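PDB 5HZD: terminal uridylyltransferase 1 from Trypanosoma brucei, which catalyses the addition of uridines from UTP to the 3' end of guide RNAs, ribosomal RNA and some mRNAs in mitochondrial RNA editing of the parasite. Local coordinates for residues D221-T226 with A242-T247; R155-S160 with R252-S257. One frame throughout, in Å; residues are numbered along the deposited sequence.

Interaction 1 (D221-T226 with A242-T247)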
loop_
_atom_site.group_PDB
_atom_site.type_symbol
_atom_site.label_atom_id
_atom_site.label_comp_id
_atom_site.label_asym_id
_atom_site.label_seq_id
_atom_site.Cartn_x
_atom_site.Cartn_y
_atom_site.Cartn_z
ATOM N N ASP A 221 -1.939 17.890 32.209
ATOM C CA ASP A 221 -3.217 17.200 32.157
ATOM C C ASP A 221 -3.341 16.413 30.860
ATOM O O ASP A 221 -4.025 15.387 30.825
ATOM C CB ASP A 221 -4.386 18.170 32.298
ATOM C CG ASP A 221 -4.592 18.645 33.737
ATOM O OD1 ASP A 221 -3.746 18.343 34.612
ATOM O OD2 ASP A 221 -5.605 19.336 33.990
ATOM N N ALA A 222 -2.681 16.888 29.802
ATOM C CA ALA A 222 -2.760 16.215 28.503
ATOM C C ALA A 222 -1.960 14.937 28.479
ATOM O O ALA A 222 -2.332 13.998 27.772
ATOM C CB ALA A 222 -2.300 17.148 27.369
ATOM N N VAL A 223 -0.853 14.883 29.215
ATOM C CA VAL A 223 0.062 13.759 29.054
ATOM C C VAL A 223 0.017 12.791 30.227
ATOM O O VAL A 223 0.498 11.662 30.128
ATOM C CB VAL A 223 1.504 14.239 28.807
ATOM C CG1 VAL A 223 1.545 15.100 27.524
ATOM C CG2 VAL A 223 2.013 15.060 29.994
ATOM N N GLY A 224 -0.560 13.231 31.341
ATOM C CA GLY A 224 -0.571 12.397 32.532
ATOM C C GLY A 224 0.654 12.618 33.396
ATOM O O GLY A 224 1.552 13.365 33.013
ATOM N N PRO A 225 0.700 11.952 34.568
ATOM C CA PRO A 225 1.670 12.206 35.642
ATOM C C PRO A 225 3.127 11.888 35.304
ATOM O O PRO A 225 4.021 12.428 35.950
ATOM C CB PRO A 225 1.177 11.301 36.781
ATOM C CG PRO A 225 0.429 10.204 36.089
ATOM C CD PRO A 225 -0.230 10.859 34.909
ATOM N N THR A 226 3.377 11.034 34.322
ATOM C CA THR A 226 4.762 10.715 33.977
ATOM C C THR A 226 5.219 11.409 32.696
ATOM O O THR A 226 6.399 11.351 32.334
ATOM C CB THR A 226 4.988 9.189 33.828
ATOM O OG1 THR A 226 4.077 8.651 32.858
ATOM C CG2 THR A 226 4.791 8.486 35.166
ATOM N N ALA A 242 8.962 22.712 26.823
ATOM C CA ALA A 242 8.663 21.526 27.608
ATOM C C ALA A 242 9.296 20.324 26.944
ATOM O O ALA A 242 9.202 20.147 25.715
ATOM C CB ALA A 242 7.160 21.320 27.718
ATOM N N THR A 243 9.938 19.497 27.761
ATOM C CA THR A 243 10.429 18.205 27.315
ATOM C C THR A 243 9.524 17.127 27.880
ATOM O O THR A 243 9.286 17.064 29.087
ATOM C CB THR A 243 11.865 17.967 27.785
ATOM O OG1 THR A 243 12.711 18.945 27.177
ATOM C CG2 THR A 243 12.340 16.575 27.366
ATOM N N LEU A 244 9.020 16.278 27.004
ATOM C CA LEU A 244 8.061 15.263 27.391
ATOM C C LEU A 244 8.785 13.928 27.400
ATOM O O LEU A 244 9.896 13.835 26.896
ATOM C CB LEU A 244 6.889 15.234 26.399
ATOM C CG LEU A 244 5.985 16.480 26.395
ATOM C CD1 LEU A 244 5.633 16.915 27.820
ATOM C CD2 LEU A 244 6.594 17.639 25.625
ATOM N N GLU A 245 8.144 12.900 27.946
ATOM C CA GLU A 245 8.817 11.604 28.143
ATOM C C GLU A 245 9.047 10.849 26.834
ATOM O O GLU A 245 9.899 9.945 26.765
ATOM C CB GLU A 245 8.019 10.737 29.119
ATOM C CG GLU A 245 6.685 10.256 28.581
ATOM C CD GLU A 245 5.868 9.507 29.622
ATOM O OE1 GLU A 245 4.638 9.369 29.430
ATOM O OE2 GLU A 245 6.458 9.057 30.631
ATOM N N SER A 246 8.298 11.218 25.799
ATOM C CA SER A 246 8.383 10.525 24.516
ATOM C C SER A 246 7.946 11.475 23.413
ATOM O O SER A 246 7.376 12.525 23.684
ATOM C CB SER A 246 7.480 9.299 24.514
ATOM O OG SER A 246 6.116 9.674 24.464
ATOM N N THR A 247 8.225 11.105 22.169
ATOM C CA THR A 247 7.748 11.894 21.031
ATOM C C THR A 247 6.235 11.884 20.935
ATOM O O THR A 247 5.635 12.844 20.468
ATOM C CB THR A 247 8.345 11.371 19.705
ATOM O OG1 THR A 247 8.190 9.948 19.653
ATOM C CG2 THR A 247 9.828 11.713 19.614
#
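Glu-245 OE2 receives a weak hydrogen bond from the hydroxyl of Thr-226, with OG1 3.3 Å from OE2. The bond is long, and Thr-226 OG1 also lies 3.5 Å from Glu-245 OE1. The same OE2 sits 2.9 Å from the carbonyl O of Thr-226; two acceptors this close form no hydrogen bond, and their repulsion would tend to raise the pKa of the carboxylate. Threonine suits the position, since its hydroxyl puts a donor beside that acceptor pair. OG1 reaches the glutamate because chi1 of 56° sets it between the backbone N and the carbonyl carbon. Glu-245 has a similar first torsion, 69°, then runs extended past CG and crosses the threonine at a slant, so the extended outer part of the side chain carries the carboxylate to the threonine. The backbone of Glu-245 is also bonded to Gly-227, which holds the backbone after 221-226 to the end of strand 239-244.

Away from this pair at the solvent-facing rim, the contact becomes apolar. Val-223 CG1, at the last turn of helix 209-223, approaches Leu-244 CD1 to 4.5 Å, a light touch; both side chains also rest on Val-228 and Ala-253. Branched and aliphatic residues fit this layer between helix and sheet. Gly-224, with a phi of 89°, then turns the chain out of the helix, while Ser-246 caps helix 247-254 through Ala-249 N.

The contact thus joins the exit of a helix to the end of strand 239-244, one of whose antiparallel neighbours is strand 228-233. The helix-to-strand turn after helix 209-223 meets the strand-to-helix turn before helix 247-254 in a beta-alpha-beta-beta-alpha-beta unit with sheet order 4-1-3-2, the ferredoxin-like arrangement also found in RRM domains.

Interaction 2 (R155-S160 with R252-S257)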
loop_
_atom_site.group_PDB
_atom_site.type_symbol
_atom_site.label_atom_id
_atom_site.label_comp_id
_atom_site.label_asym_id
_atom_site.label_seq_id
_atom_site.Cartn_x
_atom_site.Cartn_y
_atom_site.Cartn_z
ATOM N N ARG A 155 -1.327 21.979 10.609
ATOM C CA ARG A 155 -0.612 23.247 10.452
ATOM C C ARG A 155 -0.353 23.847 11.841
ATOM O O ARG A 155 0.734 24.360 12.110
ATOM C CB ARG A 155 -1.450 24.216 9.601
ATOM C CG ARG A 155 -0.783 25.533 9.252
ATOM C CD ARG A 155 -1.794 26.500 8.615
ATOM N NE ARG A 155 -1.840 27.785 9.323
ATOM C CZ ARG A 155 -2.566 28.022 10.415
ATOM N NH1 ARG A 155 -3.313 27.066 10.942
ATOM N NH2 ARG A 155 -2.545 29.221 10.984
ATOM N N ARG A 156 -1.331 23.748 12.732
ATOM C CA ARG A 156 -1.238 24.436 14.029
ATOM C C ARG A 156 -0.311 23.697 15.007
ATOM O O ARG A 156 0.119 24.255 16.020
ATOM C CB ARG A 156 -2.628 24.592 14.668
ATOM C CG ARG A 156 -3.597 25.554 13.971
ATOM C CD ARG A 156 -4.894 25.700 14.823
ATOM N NE ARG A 156 -6.126 25.308 14.118
ATOM C CZ ARG A 156 -7.243 24.852 14.702
ATOM N NH1 ARG A 156 -8.313 24.528 13.960
ATOM N NH2 ARG A 156 -7.306 24.708 16.025
ATOM N N VAL A 157 -0.011 22.435 14.731
ATOM C CA VAL A 157 0.910 21.672 15.605
ATOM C C VAL A 157 2.316 21.659 14.996
ATOM O O VAL A 157 3.232 21.039 15.543
ATOM C CB VAL A 157 0.339 20.241 15.904
ATOM C CG1 VAL A 157 0.597 19.275 14.782
ATOM C CG2 VAL A 157 0.864 19.681 17.203
ATOM N N GLY A 158 2.490 22.360 13.878
ATOM C CA GLY A 158 3.802 22.586 13.293
ATOM C C GLY A 158 4.088 22.057 11.896
ATOM O O GLY A 158 5.203 22.200 11.392
ATOM N N PHE A 159 3.103 21.443 11.246
ATOM C CA PHE A 159 3.328 21.004 9.866
ATOM C C PHE A 159 3.308 22.206 8.933
ATOM O O PHE A 159 2.441 23.067 9.054
ATOM C CB PHE A 159 2.299 19.955 9.436
ATOM C CG PHE A 159 2.533 18.597 10.062
ATOM C CD1 PHE A 159 2.160 18.349 11.380
ATOM C CD2 PHE A 159 3.162 17.578 9.343
ATOM C CE1 PHE A 159 2.384 17.102 11.959
ATOM C CE2 PHE A 159 3.405 16.335 9.923
ATOM C CZ PHE A 159 3.019 16.094 11.241
ATOM N N SER A 160 4.276 22.270 8.020
ATOM C CA SER A 160 4.344 23.346 7.035
ATOM C C SER A 160 3.506 23.118 5.770
ATOM O O SER A 160 3.341 21.981 5.324
ATOM C CB SER A 160 5.800 23.532 6.624
ATOM O OG SER A 160 5.875 24.487 5.601
ATOM N N ARG A 252 0.999 14.909 21.951
ATOM C CA ARG A 252 -0.167 14.980 22.821
ATOM C C ARG A 252 -0.154 16.310 23.585
ATOM O O ARG A 252 -1.203 16.974 23.684
ATOM C CB ARG A 252 -0.215 13.728 23.727
ATOM C CG ARG A 252 -1.536 13.516 24.492
ATOM C CD ARG A 252 -1.564 12.141 25.218
ATOM N NE ARG A 252 -1.661 11.025 24.274
ATOM C CZ ARG A 252 -0.778 10.035 24.161
ATOM N NH1 ARG A 252 0.289 9.983 24.954
ATOM N NH2 ARG A 252 -0.975 9.077 23.258
ATOM N N ALA A 253 1.014 16.738 24.070
ATOM C CA ALA A 253 1.139 18.043 24.740
ATOM C C ALA A 253 0.875 19.222 23.799
ATOM O O ALA A 253 0.220 20.190 24.177
ATOM C CB ALA A 253 2.514 18.191 25.412
ATOM N N ALA A 254 1.392 19.164 22.577
ATOM C CA ALA A 254 1.166 20.247 21.596
ATOM C C ALA A 254 -0.295 20.356 21.174
ATOM O O ALA A 254 -0.743 21.413 20.701
ATOM C CB ALA A 254 2.048 20.026 20.380
ATOM N N MET A 255 -1.056 19.291 21.398
ATOM C CA MET A 255 -2.499 19.301 21.113
ATOM C C MET A 255 -3.353 19.791 22.273
ATOM O O MET A 255 -4.574 19.827 22.156
ATOM C CB MET A 255 -2.978 17.919 20.646
ATOM C CG MET A 255 -2.474 17.518 19.256
ATOM S SD MET A 255 -2.882 18.732 17.981
ATOM C CE MET A 255 -4.669 18.721 18.148
ATOM N N CYS A 256 -2.738 20.171 23.393
ATOM C CA CYS A 256 -3.539 20.637 24.527
ATOM C C CYS A 256 -4.222 21.951 24.162
ATOM O O CYS A 256 -3.842 22.630 23.205
ATOM C CB CYS A 256 -2.711 20.771 25.817
ATOM S SG CYS A 256 -1.709 22.267 25.912
ATOM N N SER A 257 -5.267 22.301 24.895
ATOM C CA SER A 257 -5.884 23.589 24.646
ATOM C C SER A 257 -5.827 24.432 25.909
ATOM O O SER A 257 -6.693 24.326 26.788
ATOM C CB SER A 257 -7.308 23.443 24.097
ATOM O OG SER A 257 -7.947 22.306 24.639
#
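Val-157 and Ala-254 pack hard against each other: Val-157 CG2 lies 3.4 Å from Ala-254 CB, closer than two methyl groups usually come. The small alanine lets the backbones approach, the two CA atoms being 6.2 Å apart. With CG1 at chi1 81°, the other branch, CG2, falls opposite the backbone N and points into the helix end. The same methyl also meets sulfur, with Val-157 CG2 3.9 Å from Met-255 SD. The methionine, bent at chi2 and chi3, crosses the valine at about a right angle and presents its polarisable sulfur to CG2. Valine is well chosen here because its branches divide the work: CG2 meets Ala-254 and Met-255, while CG1 lies in the plane of the Phe-159 ring at its edge, 3.9 Å from Phe-159 CD1. That ring in turn stacks on Tyr-281 and meets His-177 edge-to-face.

No hydrogen bond crosses between the segments, and the close part is confined to these few buried apolar atoms. On the solvent side nothing packs across: the exposed side chain of Arg-156 stays 6.7 Å from 252-257, and Arg-155 forms a salt bridge with Glu-152. Ser-257, likewise exposed, leans on Arg-99. The backbone at the valine is fixed by a Schellman motif: Gly-158 bonds its N to Arg-155 O at 3.2 Å, and at its phi of 119° a side chain would press on the preceding carbonyl O. Val-157 O accepts a hydrogen bond from the hydroxyl of Tyr-281.

Helix 143-156 and helix 247-254 therefore meet through the residues that follow or close their C-terminal ends. Met-255 reaches on to Val-96 and Arg-99 of helix 80-100, while Ala-253 and Cys-256 turn to helix 209-223, so the join lies between palm helices and the helices backing the four-stranded sheet.

How the interactions relate
The centres of the two interactions lie 14 Å apart, and helix 247-254 joins them: it begins at Thr-247, the last residue of segment 242-247, and ends at Ala-254 in segment 252-257. Both segments of interaction 1 fall between those of interaction 2 in sequence. They also touch directly, since Ala-253 of interaction 2 fits against Val-223 and Leu-244 of interaction 1, with Leu-244 CG 4.0 Å from Ala-253 CB. Interaction 1 holds together the four-stranded ferredoxin-like unit inserted between palm strands 174-177 and 285-288, and interaction 2 joins that unit to palm helix 143-156. Both lie away from the UTP, metal and zinc sites.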